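Long-range contacts in ribonuclease H (PDB 4IBN), which probably cleaves the RNA strand of RNA-DNA hybrids endonucleolytically, with magnesium as cofactor, to leave 5'-phosphomonoester ends: residues V17-D22 and V40-A45; I53-V58 and G179-A184; R69-S74 and T95-I100; R73-A78 and Q130-A135; W107-A112 and A210-A215. One frame throughout, in Å; residues are numbered along the deposited sequence.

The five contacts illustrate how an RNase H fold is built outward from its sheet. Contact 1 pairs the first two strands; contact 2, with its centre about 9 Å from that of contact 1, docks a late helix on the third. Contacts 3 and 4, centres about 10 Å apart, both use helix 67-82, which packs through Ser74 and Ala78 on contact 1. Contact 5 adds a C-terminal loop to the helical layer, touching contact 4 through Val133, and its centre lies about 33 Å from that of contact 2, on the opposite side of the chain's centre. Contacts 1 and 3 meet where the carboxylates of Asp22 and Asp96 lie close, probably two members of the DEDN active-site motif.

Contact 1 (V17-D22 and V40-A45); sequences VAVYAD and VLVEYA
Tyr20 and Glu43 meet on the face of the sheet that they share with Ala18 and Leu41. The Glu43 chain, extended beyond CG, passes obliquely by the ring and brings Glu43 CD to 3.9 Å from Tyr20 CE2, with carboxylate and ring planes 66° apart. With CG anti to its carbonyl carbon (chi1 -60°), the Tyr20 ring is set beside this carboxylate. A water in the plane of the ring joins the two polar ends, 2.6 Å from Tyr20 OH and 2.7 Å from Glu43 OE1. Beneath these side chains the backbones pair in antiparallel register. Glu43 N reaches Ala18 O over 2.8 Å in a nearly straight bond, and Tyr20 N reaches Leu41 O over 2.9 Å; a return bond completes each of these hydrogen-bonded pairs. This is the opening beta hairpin of the RNase H fold, whose strand 16-25 also pairs in parallel with strand 90-95. The other face carries Val19, Ala21, Val40 and Val42. Here Val19 CG1 and Val40 CG1, each anti to its backbone N, approach to 3.7 Å, while Ala21 CB lies 4.2 Å from Val40 CG2; Ser74 and Ala78 of helix 67-82 pack on Ala21 and Val40. On the Tyr20 face, Glu43 OE2 is held by a salt bridge to Arg55 NE and a hydrogen bond from Gln154 NE2, which fix the carboxylate beside the tyrosine. Gln154 belongs to helix 153-168, which also touches Leu41.

Contact 2 (I53-V58 and G179-A184); sequences IVRRDV and GYEEWA
Strand 53-58 and helix 180-184 run almost perpendicular, at 96° with their axes 10.4 Å apart, and the backbones come nearest where Arg55 faces Tyr180 and Asp57 faces Gly179. Arg55 reaches out from the strand with its chain extended from CG to NE, and its guanidinium is covered on both faces. Tyr180 CD2 lies 3.6 Å from the guanidinium plane on one side, toward the rim, with the ring inclined by 34°; Ile53 CG2 sits over the centre on the other side. At the edge, Arg55 NH1 gives a salt-bridging hydrogen bond of 2.9 Å to Glu181 OE2. The acceptor lies in the guanidinium plane, yet the donor approaches Glu181 OE2 from above the carboxylate plane. A bend in the glutamate chain (chi2 82°) helps bring this group back toward the strand. Arg55 NE is engaged by Glu43, so two acidic side chains and two packing surfaces restrain the same guanidinium. Two residues along, Asp57 OD2 accepts from Gly179 N at 3.0 Å and also binds Tyr157 OH, while Asp57 OD1 is hydrogen-bonded to Ser178 OG. A carboxylate beside the first turn of a helix would probably be stabilised as the anion. The arrangement is that of a helix N-terminus anchored to a strand: Gly179 occupies the N-cap position, and the short helix is docked against the third strand of the RNase H sheet.

Contact 3 (R69-S74 and T95-I100); sequences RMALRS and TDSRYI
Ala71 and Ile100 form the dense part of this contact, where helix 67-82 meets the beginning of helix 98-113. Ile100 CG1 lies 3.9 Å from Ala71 CB, and the chain then carries Ile100 CD1 to 3.7 Å from Ala71 O. The same methyl also meets Leu72 CD2 at 3.8 Å. The other branch, Leu72 CD1, comes to the edge of the Tyr99 ring, 3.9 Å from CE2, the two side chains crossing at about a right angle; Tyr99 OH is meanwhile hydrogen-bonded to Trp129 NE1. Toward the sheet the fit is looser, and a water spans the interval between Ser74 and Thr95. It donates to Ser74 OG at 2.9 Å and lies 2.7 Å from Thr95 OG1. Ser74 OG spends its own proton on Ala71 O, at 2.7 Å, whereas Thr95 OG1 accepts from Ser97 N in an ST turn. Ser97 OG in turn caps the helix by accepting from Ile100 N, and its oxygen rests against Ala71 CB. This mixture of apolar contacts and fixed hydroxyls would help to hold the turn that carries Asp96 close to Asp22 and Glu23, consistent with a DEDN site in which the glutamate directly follows the first aspartate.

Contact 4 (R73-A78 and Q130-A135); sequences RSVIEA and QEAVQA
Glu131 OE1 is held in a salt bridge by Arg80 NH2, four residues beyond Ile76 on the facing helix, and the aliphatic root of the same glutamate packs on that isoleucine, Glu131 CB lying 3.9 Å from Ile76 CD1. Ile76 carries most of the contact. Its CG1 is anti to the carbonyl carbon (chi1 -64°) and rests 3.6 Å from Ala132 CA, against backbone as much as side chain; CD1 goes on to Glu131, the two side chains crossing at a slant. On the next turn Ala135 CB approaches Ile76 CA at 4.1 Å. With alanines at both these positions, the helices come close: the axes pass 8.5 Å apart at a crossing angle of 33°, and the CA atoms of Ile76 and Ala132 are separated by 5.0 Å. Helix 67-82 packs on one face of the RNase H sheet, with Ser74 and Ala78 directed to strand 34-45 and helix 126-136 packed beside it. Val75 CG1 touches Ala132 CB more lightly, at 4.2 Å, and Val75 also meets Ile100 and Met104 of helix 98-113, making a three-helix junction. Farther round helix 67-82, Arg73 NH2 and Glu77 OE2 form a weak salt bridge of 3.3 Å, while Arg73 NH1 forms a salt bridge with Glu62 OE2.

Contact 5 (W107-A112 and A210-A215); sequences WVHDWA and ALPVVA
An extended C-terminal tail lies against helix 98-113 of the RNase H fold, with Pro212 set over the turn formed by Val108, His109 and Ala112. From Ala210 to Val213 the backbone torsions stay close to polyproline II, an extended shape with about three residues per turn. Pro212 turns its ring to the helix: CB lies 3.7 Å from Ala112 CB, CG approaches Val108 O, and CD reaches His109 ND1 at 3.9 Å, where the proline and histidine side chains cross at about a right angle. Next to it, Leu211 CD2 meets Val108 CG2 at 4.0 Å, and the leucine continues onto Val133 and Val136 of helix 126-136, so Leu211 bridges helices 98-113 and 126-136. The contact is largely apolar and lies at the surface. Val108 CG2 lies above one face of the imidazole, toward its rim, and the ring edge meets the tail in plane, with His109 CE1 3.6 Å from Ala210 O.

Contact 1 (V17-D22 and V40-A45)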
# COMPACT_ATOMS: atom_id res chain seq x y z
N VAL A 17 9.82 4.53 7.32
CA VAL A 17 8.78 5.31 6.69
C VAL A 17 7.40 4.84 7.08
O VAL A 17 7.25 3.74 7.50
CB VAL A 17 8.87 5.25 5.17
CG1 VAL A 17 10.10 5.93 4.65
CG2 VAL A 17 8.80 3.89 4.66
N ALA A 18 6.43 5.72 6.93
CA ALA A 18 5.06 5.35 7.12
C ALA A 18 4.35 5.51 5.81
O ALA A 18 4.42 6.52 5.23
CB ALA A 18 4.41 6.21 8.18
N VAL A 19 3.67 4.45 5.40
CA VAL A 19 3.03 4.37 4.12
C VAL A 19 1.53 4.23 4.31
O VAL A 19 1.12 3.55 5.16
CB VAL A 19 3.56 3.15 3.40
CG1 VAL A 19 2.75 2.87 2.20
CG2 VAL A 19 5.00 3.36 3.05
N TYR A 20 0.77 4.97 3.52
CA TYR A 20 -0.67 4.96 3.60
C TYR A 20 -1.19 4.68 2.21
O TYR A 20 -0.97 5.44 1.35
CB TYR A 20 -1.22 6.31 4.10
CG TYR A 20 -0.72 6.67 5.47
CD1 TYR A 20 -1.39 6.28 6.56
CD2 TYR A 20 0.44 7.37 5.64
CE1 TYR A 20 -0.93 6.56 7.79
CE2 TYR A 20 0.89 7.66 6.85
CZ TYR A 20 0.21 7.24 7.94
OH TYR A 20 0.61 7.49 9.21
N ALA A 21 -1.92 3.59 2.07
CA ALA A 21 -2.32 3.11 0.77
C ALA A 21 -3.83 2.94 0.66
O ALA A 21 -4.45 2.72 1.63
CB ALA A 21 -1.65 1.83 0.49
N ASP A 22 -4.36 3.12 -0.54
CA ASP A 22 -5.77 2.88 -0.82
C ASP A 22 -5.97 2.49 -2.25
O ASP A 22 -5.10 2.60 -3.01
CB ASP A 22 -6.68 4.06 -0.49
CG ASP A 22 -8.14 3.67 -0.49
OD1 ASP A 22 -8.48 2.73 0.13
OD2 ASP A 22 -8.94 4.25 -1.18
N VAL A 40 -0.75 5.68 -3.08
CA VAL A 40 0.12 5.53 -1.93
C VAL A 40 0.78 6.85 -1.52
O VAL A 40 1.36 7.49 -2.32
CB VAL A 40 1.22 4.57 -2.25
CG1 VAL A 40 2.08 4.34 -1.08
CG2 VAL A 40 0.68 3.30 -2.74
N LEU A 41 0.69 7.20 -0.25
CA LEU A 41 1.45 8.30 0.32
C LEU A 41 2.55 7.73 1.19
O LEU A 41 2.29 6.92 2.01
CB LEU A 41 0.53 9.14 1.19
CG LEU A 41 1.16 10.22 2.05
CD1 LEU A 41 1.80 11.29 1.24
CD2 LEU A 41 0.19 10.80 3.02
N VAL A 42 3.79 8.19 0.98
CA VAL A 42 4.91 7.80 1.83
C VAL A 42 5.36 8.99 2.66
O VAL A 42 5.64 10.00 2.11
CB VAL A 42 6.12 7.33 0.98
CG1 VAL A 42 7.23 6.81 1.85
CG2 VAL A 42 5.70 6.25 0.01
N GLU A 43 5.40 8.84 3.96
CA GLU A 43 5.88 9.85 4.85
C GLU A 43 7.25 9.52 5.36
O GLU A 43 7.49 8.41 5.68
CB GLU A 43 4.95 10.02 6.06
CG GLU A 43 3.59 10.52 5.68
CD GLU A 43 2.80 11.10 6.83
OE1 GLU A 43 3.19 10.87 7.97
OE2 GLU A 43 1.81 11.77 6.57
N TYR A 44 8.13 10.51 5.46
CA TYR A 44 9.47 10.31 5.98
C TYR A 44 9.93 11.49 6.85
O TYR A 44 9.90 12.64 6.41
CB TYR A 44 10.46 10.09 4.84
CG TYR A 44 11.91 10.03 5.28
CD1 TYR A 44 12.43 8.87 5.83
CD2 TYR A 44 12.74 11.13 5.15
CE1 TYR A 44 13.75 8.81 6.24
CE2 TYR A 44 14.07 11.08 5.55
CZ TYR A 44 14.56 9.91 6.10
OH TYR A 44 15.88 9.85 6.50
N ALA A 45 10.35 11.19 8.07
CA ALA A 45 10.82 12.17 8.97
C ALA A 45 12.29 11.98 9.17
O ALA A 45 12.71 10.93 9.52
CB ALA A 45 10.14 12.06 10.27
O HOH W 1 2.27 9.27 9.99

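Contact 2 (I53-V58 and G179-A184)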
# COMPACT_ATOMS: atom_id res chain seq x y z
N ILE A 53 7.54 16.65 8.12
CA ILE A 53 7.32 15.45 7.37
C ILE A 53 7.53 15.73 5.90
O ILE A 53 7.01 16.64 5.38
CB ILE A 53 5.90 14.92 7.60
CG1 ILE A 53 5.60 14.72 9.06
CG2 ILE A 53 5.71 13.60 6.94
CD1 ILE A 53 6.55 13.81 9.75
N VAL A 54 8.33 14.89 5.28
CA VAL A 54 8.57 14.88 3.87
C VAL A 54 7.68 13.79 3.26
O VAL A 54 7.63 12.69 3.75
CB VAL A 54 10.01 14.55 3.59
CG1 VAL A 54 10.23 14.32 2.17
CG2 VAL A 54 10.91 15.64 4.10
N ARG A 55 6.92 14.17 2.24
CA ARG A 55 5.93 13.32 1.67
C ARG A 55 6.17 13.09 0.21
O ARG A 55 6.50 13.97 -0.50
CB ARG A 55 4.55 13.90 1.93
CG ARG A 55 4.15 13.88 3.40
CD ARG A 55 2.80 14.40 3.68
NE ARG A 55 2.38 14.18 5.05
CZ ARG A 55 2.35 15.10 5.98
NH1 ARG A 55 2.73 16.31 5.72
NH2 ARG A 55 1.94 14.81 7.17
N ARG A 56 5.97 11.85 -0.20
CA ARG A 56 5.99 11.46 -1.59
C ARG A 56 4.77 10.57 -1.93
O ARG A 56 4.28 9.88 -1.11
CB ARG A 56 7.26 10.71 -1.93
CG ARG A 56 8.52 11.42 -1.64
CD ARG A 56 8.82 12.39 -2.68
NE ARG A 56 10.12 12.98 -2.47
CZ ARG A 56 10.30 14.10 -1.81
NH1 ARG A 56 9.27 14.78 -1.35
NH2 ARG A 56 11.50 14.58 -1.66
N ASP A 57 4.34 10.64 -3.19
CA ASP A 57 3.20 9.88 -3.68
C ASP A 57 3.60 8.88 -4.75
O ASP A 57 4.48 9.13 -5.48
CB ASP A 57 2.21 10.81 -4.37
CG ASP A 57 1.58 11.86 -3.45
OD1 ASP A 57 1.68 11.74 -2.27
OD2 ASP A 57 0.96 12.80 -3.96
N VAL A 58 2.86 7.78 -4.86
CA VAL A 58 3.04 6.83 -5.96
C VAL A 58 1.71 6.20 -6.35
O VAL A 58 0.99 5.70 -5.49
CB VAL A 58 4.04 5.72 -5.58
CG1 VAL A 58 3.71 5.16 -4.20
CG2 VAL A 58 4.02 4.62 -6.63
N GLY A 179 1.28 15.70 -3.25
CA GLY A 179 0.25 16.69 -3.26
C GLY A 179 -0.48 16.84 -1.94
O GLY A 179 -1.42 17.54 -1.84
N TYR A 180 -0.00 16.16 -0.92
CA TYR A 180 -0.76 16.09 0.30
C TYR A 180 -1.03 17.47 0.89
O TYR A 180 -2.08 17.75 1.30
CB TYR A 180 -0.05 15.26 1.40
CG TYR A 180 -0.83 15.32 2.69
CD1 TYR A 180 -1.90 14.50 2.90
CD2 TYR A 180 -0.55 16.23 3.65
CE1 TYR A 180 -2.65 14.59 4.00
CE2 TYR A 180 -1.29 16.31 4.77
CZ TYR A 180 -2.34 15.49 4.94
OH TYR A 180 -3.11 15.57 6.00
N GLU A 181 -0.03 18.31 0.94
CA GLU A 181 -0.21 19.56 1.61
C GLU A 181 -1.23 20.46 0.94
O GLU A 181 -1.94 21.14 1.57
CB GLU A 181 1.14 20.24 1.79
CG GLU A 181 1.97 19.56 2.87
CD GLU A 181 2.72 18.31 2.40
OE1 GLU A 181 2.68 17.99 1.21
OE2 GLU A 181 3.38 17.69 3.23
N GLU A 182 -1.21 20.48 -0.36
CA GLU A 182 -2.17 21.25 -1.10
C GLU A 182 -3.58 20.68 -0.91
O GLU A 182 -4.51 21.38 -0.70
CB GLU A 182 -1.77 21.37 -2.56
CG GLU A 182 -0.46 22.12 -2.82
CD GLU A 182 -0.53 23.67 -2.66
OE1 GLU A 182 -1.59 24.26 -2.38
OE2 GLU A 182 0.49 24.32 -2.83
N TRP A 183 -3.71 19.37 -0.94
CA TRP A 183 -4.99 18.73 -0.73
C TRP A 183 -5.55 19.06 0.67
O TRP A 183 -6.69 19.26 0.86
CB TRP A 183 -4.86 17.20 -0.89
CG TRP A 183 -6.07 16.38 -0.55
CD1 TRP A 183 -7.07 16.04 -1.36
CD2 TRP A 183 -6.35 15.77 0.70
NE1 TRP A 183 -7.98 15.30 -0.71
CE2 TRP A 183 -7.55 15.10 0.57
CE3 TRP A 183 -5.69 15.71 1.92
CZ2 TRP A 183 -8.10 14.41 1.60
CZ3 TRP A 183 -6.25 15.05 2.91
CH2 TRP A 183 -7.43 14.38 2.76
N ALA A 184 -4.67 19.06 1.64
CA ALA A 184 -5.04 19.25 3.02
C ALA A 184 -5.65 20.61 3.24
O ALA A 184 -6.42 20.80 4.11
CB ALA A 184 -3.88 19.07 3.93

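Contact 3 (R69-S74 and T95-I100)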
# COMPACT_ATOMS: atom_id res chain seq x y z
N ARG A 69 -7.36 -6.55 -6.92
CA ARG A 69 -6.16 -6.42 -7.70
C ARG A 69 -5.45 -5.09 -7.38
O ARG A 69 -4.28 -5.04 -7.18
CB ARG A 69 -6.47 -6.43 -9.20
CG ARG A 69 -6.48 -7.76 -9.90
CD ARG A 69 -6.43 -7.59 -11.50
NE ARG A 69 -5.28 -6.87 -12.00
CZ ARG A 69 -4.10 -7.40 -12.21
NH1 ARG A 69 -3.93 -8.66 -11.96
NH2 ARG A 69 -3.10 -6.69 -12.63
N MET A 70 -6.21 -4.02 -7.36
CA MET A 70 -5.63 -2.72 -7.08
C MET A 70 -5.02 -2.61 -5.65
O MET A 70 -4.06 -1.94 -5.44
CB MET A 70 -6.60 -1.58 -7.44
CG MET A 70 -6.99 -1.56 -8.88
SD MET A 70 -5.59 -1.74 -10.06
CE MET A 70 -4.75 -0.25 -9.83
N ALA A 71 -5.65 -3.26 -4.71
CA ALA A 71 -5.11 -3.27 -3.38
C ALA A 71 -3.73 -3.94 -3.42
O ALA A 71 -2.83 -3.45 -2.84
CB ALA A 71 -6.02 -3.98 -2.47
N LEU A 72 -3.62 -5.04 -4.14
CA LEU A 72 -2.33 -5.69 -4.27
C LEU A 72 -1.29 -4.82 -4.99
O LEU A 72 -0.17 -4.77 -4.61
CB LEU A 72 -2.45 -7.10 -4.85
CG LEU A 72 -2.97 -8.15 -3.91
CD1 LEU A 72 -3.52 -9.34 -4.66
CD2 LEU A 72 -1.90 -8.54 -3.00
N ARG A 73 -1.71 -4.11 -6.01
CA ARG A 73 -0.81 -3.20 -6.69
C ARG A 73 -0.32 -2.08 -5.79
O ARG A 73 0.77 -1.61 -5.95
CB ARG A 73 -1.40 -2.66 -7.98
CG ARG A 73 -1.83 -3.78 -8.86
CD ARG A 73 -1.57 -3.62 -10.31
NE ARG A 73 -0.33 -2.94 -10.63
CZ ARG A 73 -0.20 -2.22 -11.72
NH1 ARG A 73 -1.21 -2.15 -12.54
NH2 ARG A 73 0.91 -1.60 -12.01
N SER A 74 -1.16 -1.66 -4.85
CA SER A 74 -0.75 -0.63 -3.95
C SER A 74 0.44 -1.10 -3.15
O SER A 74 1.34 -0.37 -2.89
CB SER A 74 -1.90 -0.14 -3.05
OG SER A 74 -2.17 -0.95 -1.94
N THR A 95 -3.53 0.60 5.62
CA THR A 95 -4.46 0.52 4.52
C THR A 95 -5.85 0.26 5.00
O THR A 95 -6.01 -0.22 6.05
CB THR A 95 -4.07 -0.57 3.56
OG1 THR A 95 -5.03 -0.65 2.53
CG2 THR A 95 -3.95 -1.86 4.25
N ASP A 96 -6.83 0.64 4.19
CA ASP A 96 -8.23 0.28 4.40
C ASP A 96 -8.55 -1.16 4.00
O ASP A 96 -9.60 -1.63 4.26
CB ASP A 96 -9.17 1.21 3.63
CG ASP A 96 -9.06 1.05 2.13
OD1 ASP A 96 -7.99 0.78 1.62
OD2 ASP A 96 -10.04 1.24 1.44
N SER A 97 -7.62 -1.83 3.36
CA SER A 97 -7.88 -3.13 2.88
C SER A 97 -7.49 -4.22 3.85
O SER A 97 -6.36 -4.50 4.02
CB SER A 97 -7.12 -3.33 1.57
OG SER A 97 -7.23 -4.63 1.10
N ARG A 98 -8.49 -4.85 4.45
CA ARG A 98 -8.26 -6.01 5.25
C ARG A 98 -7.78 -7.15 4.40
O ARG A 98 -7.11 -8.00 4.84
CB ARG A 98 -9.47 -6.38 6.09
CG ARG A 98 -9.51 -5.59 7.33
CD ARG A 98 -10.08 -6.32 8.48
NE ARG A 98 -9.13 -7.17 9.14
CZ ARG A 98 -8.66 -6.96 10.35
NH1 ARG A 98 -9.02 -5.91 11.05
NH2 ARG A 98 -7.80 -7.81 10.88
N TYR A 99 -8.09 -7.10 3.14
CA TYR A 99 -7.62 -8.14 2.27
C TYR A 99 -6.09 -8.16 2.36
O TYR A 99 -5.54 -9.17 2.53
CB TYR A 99 -8.05 -7.84 0.82
CG TYR A 99 -7.75 -8.86 -0.25
CD1 TYR A 99 -8.34 -10.08 -0.26
CD2 TYR A 99 -6.88 -8.59 -1.27
CE1 TYR A 99 -8.06 -11.00 -1.23
CE2 TYR A 99 -6.63 -9.49 -2.24
CZ TYR A 99 -7.22 -10.71 -2.22
OH TYR A 99 -6.97 -11.63 -3.19
N ILE A 100 -5.46 -7.00 2.26
CA ILE A 100 -4.01 -6.91 2.38
C ILE A 100 -3.49 -7.22 3.78
O ILE A 100 -2.59 -7.96 3.92
CB ILE A 100 -3.50 -5.51 2.01
CG1 ILE A 100 -3.80 -5.18 0.56
CG2 ILE A 100 -2.04 -5.36 2.30
CD1 ILE A 100 -3.37 -6.18 -0.39
O HOH W 2 -4.37 -0.51 -0.06

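Contact 4 (R73-A78 and Q130-A135)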
# COMPACT_ATOMS: atom_id res chain seq x y z
N ARG A 73 -1.71 -4.11 -6.01
CA ARG A 73 -0.81 -3.20 -6.69
C ARG A 73 -0.32 -2.08 -5.79
O ARG A 73 0.77 -1.61 -5.95
CB ARG A 73 -1.40 -2.66 -7.98
CG ARG A 73 -1.83 -3.78 -8.86
CD ARG A 73 -1.57 -3.62 -10.31
NE ARG A 73 -0.33 -2.94 -10.63
CZ ARG A 73 -0.20 -2.22 -11.72
NH1 ARG A 73 -1.21 -2.15 -12.54
NH2 ARG A 73 0.91 -1.60 -12.01
N SER A 74 -1.16 -1.66 -4.85
CA SER A 74 -0.75 -0.63 -3.95
C SER A 74 0.44 -1.10 -3.15
O SER A 74 1.34 -0.37 -2.89
CB SER A 74 -1.90 -0.14 -3.05
OG SER A 74 -2.17 -0.95 -1.94
N VAL A 75 0.41 -2.35 -2.74
CA VAL A 75 1.57 -2.89 -2.06
C VAL A 75 2.78 -3.01 -2.98
O VAL A 75 3.84 -2.59 -2.66
CB VAL A 75 1.28 -4.29 -1.55
CG1 VAL A 75 2.53 -4.89 -0.89
CG2 VAL A 75 0.20 -4.25 -0.58
N ILE A 76 2.58 -3.61 -4.13
CA ILE A 76 3.69 -3.82 -5.00
C ILE A 76 4.35 -2.54 -5.42
O ILE A 76 5.52 -2.41 -5.38
CB ILE A 76 3.24 -4.53 -6.25
CG1 ILE A 76 2.73 -5.91 -5.93
CG2 ILE A 76 4.33 -4.62 -7.25
CD1 ILE A 76 1.91 -6.53 -7.05
N GLU A 77 3.56 -1.59 -5.83
CA GLU A 77 4.12 -0.34 -6.25
C GLU A 77 4.85 0.37 -5.13
O GLU A 77 5.85 0.99 -5.36
CB GLU A 77 3.09 0.58 -6.88
CG GLU A 77 2.55 0.06 -8.13
CD GLU A 77 3.58 -0.18 -9.20
OE1 GLU A 77 4.45 0.63 -9.36
OE2 GLU A 77 3.48 -1.17 -9.91
N ALA A 78 4.32 0.31 -3.94
CA ALA A 78 4.96 0.97 -2.82
C ALA A 78 6.31 0.42 -2.49
O ALA A 78 7.23 1.12 -2.35
CB ALA A 78 4.09 0.84 -1.59
N GLN A 130 2.01 -13.34 -5.08
CA GLN A 130 3.41 -13.70 -5.14
C GLN A 130 4.31 -12.52 -5.46
O GLN A 130 5.34 -12.40 -4.91
CB GLN A 130 3.66 -14.85 -6.13
CG GLN A 130 3.07 -16.15 -5.72
CD GLN A 130 3.36 -17.28 -6.71
OE1 GLN A 130 3.58 -17.05 -7.84
NE2 GLN A 130 3.34 -18.47 -6.26
N GLU A 131 3.89 -11.68 -6.38
CA GLU A 131 4.60 -10.47 -6.67
C GLU A 131 4.64 -9.51 -5.47
O GLU A 131 5.61 -8.87 -5.24
CB GLU A 131 3.97 -9.75 -7.87
CG GLU A 131 4.12 -10.45 -9.15
CD GLU A 131 3.76 -9.59 -10.37
OE1 GLU A 131 3.85 -8.36 -10.29
OE2 GLU A 131 3.47 -10.17 -11.40
N ALA A 132 3.56 -9.41 -4.76
CA ALA A 132 3.56 -8.58 -3.61
C ALA A 132 4.49 -9.06 -2.54
O ALA A 132 5.11 -8.29 -1.89
CB ALA A 132 2.21 -8.45 -3.07
N VAL A 133 4.51 -10.36 -2.32
CA VAL A 133 5.37 -10.94 -1.31
C VAL A 133 6.82 -10.69 -1.66
O VAL A 133 7.61 -10.37 -0.85
CB VAL A 133 5.13 -12.43 -1.13
CG1 VAL A 133 6.24 -13.06 -0.36
CG2 VAL A 133 3.81 -12.69 -0.49
N GLN A 134 7.14 -10.85 -2.90
CA GLN A 134 8.48 -10.56 -3.34
C GLN A 134 8.88 -9.10 -3.20
O GLN A 134 9.97 -8.80 -2.93
CB GLN A 134 8.62 -10.99 -4.79
CG GLN A 134 9.99 -10.94 -5.35
CD GLN A 134 10.08 -11.82 -6.58
OE1 GLN A 134 9.46 -11.56 -7.58
NE2 GLN A 134 10.79 -12.90 -6.46
N ALA A 135 7.95 -8.21 -3.48
CA ALA A 135 8.18 -6.80 -3.38
C ALA A 135 8.52 -6.38 -1.95
O ALA A 135 9.40 -5.61 -1.72
CB ALA A 135 6.96 -6.03 -3.87

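Contact 5 (W107-A112 and A210-A215)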
# COMPACT_ATOMS: atom_id res chain seq x y z
N TRP A 107 -2.90 -15.05 5.61
CA TRP A 107 -3.23 -15.90 4.50
C TRP A 107 -2.04 -16.37 3.64
O TRP A 107 -2.05 -17.45 3.20
CB TRP A 107 -4.30 -15.28 3.63
CG TRP A 107 -5.49 -14.75 4.30
CD1 TRP A 107 -5.99 -15.09 5.48
CD2 TRP A 107 -6.35 -13.76 3.78
NE1 TRP A 107 -7.11 -14.37 5.76
CE2 TRP A 107 -7.34 -13.54 4.71
CE3 TRP A 107 -6.37 -13.05 2.62
CZ2 TRP A 107 -8.37 -12.65 4.49
CZ3 TRP A 107 -7.39 -12.11 2.42
CH2 TRP A 107 -8.36 -11.94 3.35
N VAL A 108 -1.03 -15.53 3.44
CA VAL A 108 0.07 -15.88 2.58
C VAL A 108 0.76 -17.08 3.17
O VAL A 108 1.28 -17.89 2.50
CB VAL A 108 1.10 -14.78 2.38
CG1 VAL A 108 0.59 -13.77 1.46
CG2 VAL A 108 1.47 -14.19 3.65
N HIS A 109 0.78 -17.13 4.47
CA HIS A 109 1.35 -18.25 5.14
C HIS A 109 0.54 -19.51 4.85
O HIS A 109 1.08 -20.52 4.67
CB HIS A 109 1.48 -17.99 6.65
CG HIS A 109 2.35 -16.83 7.00
ND1 HIS A 109 3.70 -16.81 6.77
CD2 HIS A 109 2.06 -15.65 7.57
CE1 HIS A 109 4.20 -15.67 7.17
NE2 HIS A 109 3.22 -14.94 7.65
N ASP A 110 -0.77 -19.41 4.86
CA ASP A 110 -1.60 -20.55 4.51
C ASP A 110 -1.39 -20.97 3.07
O ASP A 110 -1.30 -22.11 2.78
CB ASP A 110 -3.07 -20.24 4.69
CG ASP A 110 -3.47 -20.01 6.13
OD1 ASP A 110 -2.81 -20.55 7.01
OD2 ASP A 110 -4.43 -19.28 6.37
N TRP A 111 -1.33 -20.01 2.17
CA TRP A 111 -1.16 -20.33 0.78
C TRP A 111 0.19 -21.01 0.52
O TRP A 111 0.26 -21.93 -0.22
CB TRP A 111 -1.30 -19.06 -0.08
CG TRP A 111 -2.66 -18.55 -0.09
CD1 TRP A 111 -3.76 -19.27 -0.06
CD2 TRP A 111 -3.09 -17.18 -0.17
NE1 TRP A 111 -4.87 -18.47 -0.08
CE2 TRP A 111 -4.47 -17.17 -0.15
CE3 TRP A 111 -2.44 -15.98 -0.24
CZ2 TRP A 111 -5.20 -15.99 -0.22
CZ3 TRP A 111 -3.16 -14.84 -0.26
CH2 TRP A 111 -4.51 -14.84 -0.28
N ALA A 112 1.23 -20.51 1.13
CA ALA A 112 2.54 -21.10 0.97
C ALA A 112 2.56 -22.52 1.50
O ALA A 112 3.16 -23.38 0.96
CB ALA A 112 3.58 -20.29 1.65
N ALA A 210 8.60 -12.25 8.77
CA ALA A 210 9.00 -12.32 7.41
C ALA A 210 8.09 -13.27 6.60
O ALA A 210 7.49 -14.15 7.14
CB ALA A 210 10.35 -12.79 7.36
N LEU A 211 7.89 -12.94 5.35
CA LEU A 211 7.00 -13.67 4.51
C LEU A 211 7.69 -14.90 3.96
O LEU A 211 8.89 -14.92 3.85
CB LEU A 211 6.46 -12.79 3.40
CG LEU A 211 5.78 -11.50 3.81
CD1 LEU A 211 5.50 -10.60 2.70
CD2 LEU A 211 4.56 -11.77 4.57
N PRO A 212 6.91 -15.89 3.61
CA PRO A 212 7.44 -17.08 2.95
C PRO A 212 8.13 -16.70 1.63
O PRO A 212 7.61 -15.91 0.92
CB PRO A 212 6.18 -17.89 2.69
CG PRO A 212 5.11 -16.88 2.51
CD PRO A 212 5.46 -15.77 3.44
N VAL A 213 9.30 -17.26 1.33
CA VAL A 213 9.99 -16.95 0.07
C VAL A 213 9.29 -17.85 -0.91
O VAL A 213 9.30 -19.02 -0.74
CB VAL A 213 11.49 -17.32 0.11
CG1 VAL A 213 12.15 -17.15 -1.26
CG2 VAL A 213 12.18 -16.55 1.16
N VAL A 214 8.68 -17.27 -1.91
CA VAL A 214 7.79 -17.98 -2.81
C VAL A 214 8.51 -19.08 -3.59
O VAL A 214 9.64 -18.92 -4.03
CB VAL A 214 7.18 -17.01 -3.84
CG1 VAL A 214 6.64 -15.76 -3.17
CG2 VAL A 214 8.24 -16.60 -4.79
N ALA A 215 7.80 -20.17 -3.79
CA ALA A 215 8.24 -21.26 -4.63
C ALA A 215 7.92 -21.02 -6.14
O ALA A 215 7.00 -21.56 -6.71
CB ALA A 215 7.62 -22.49 -4.15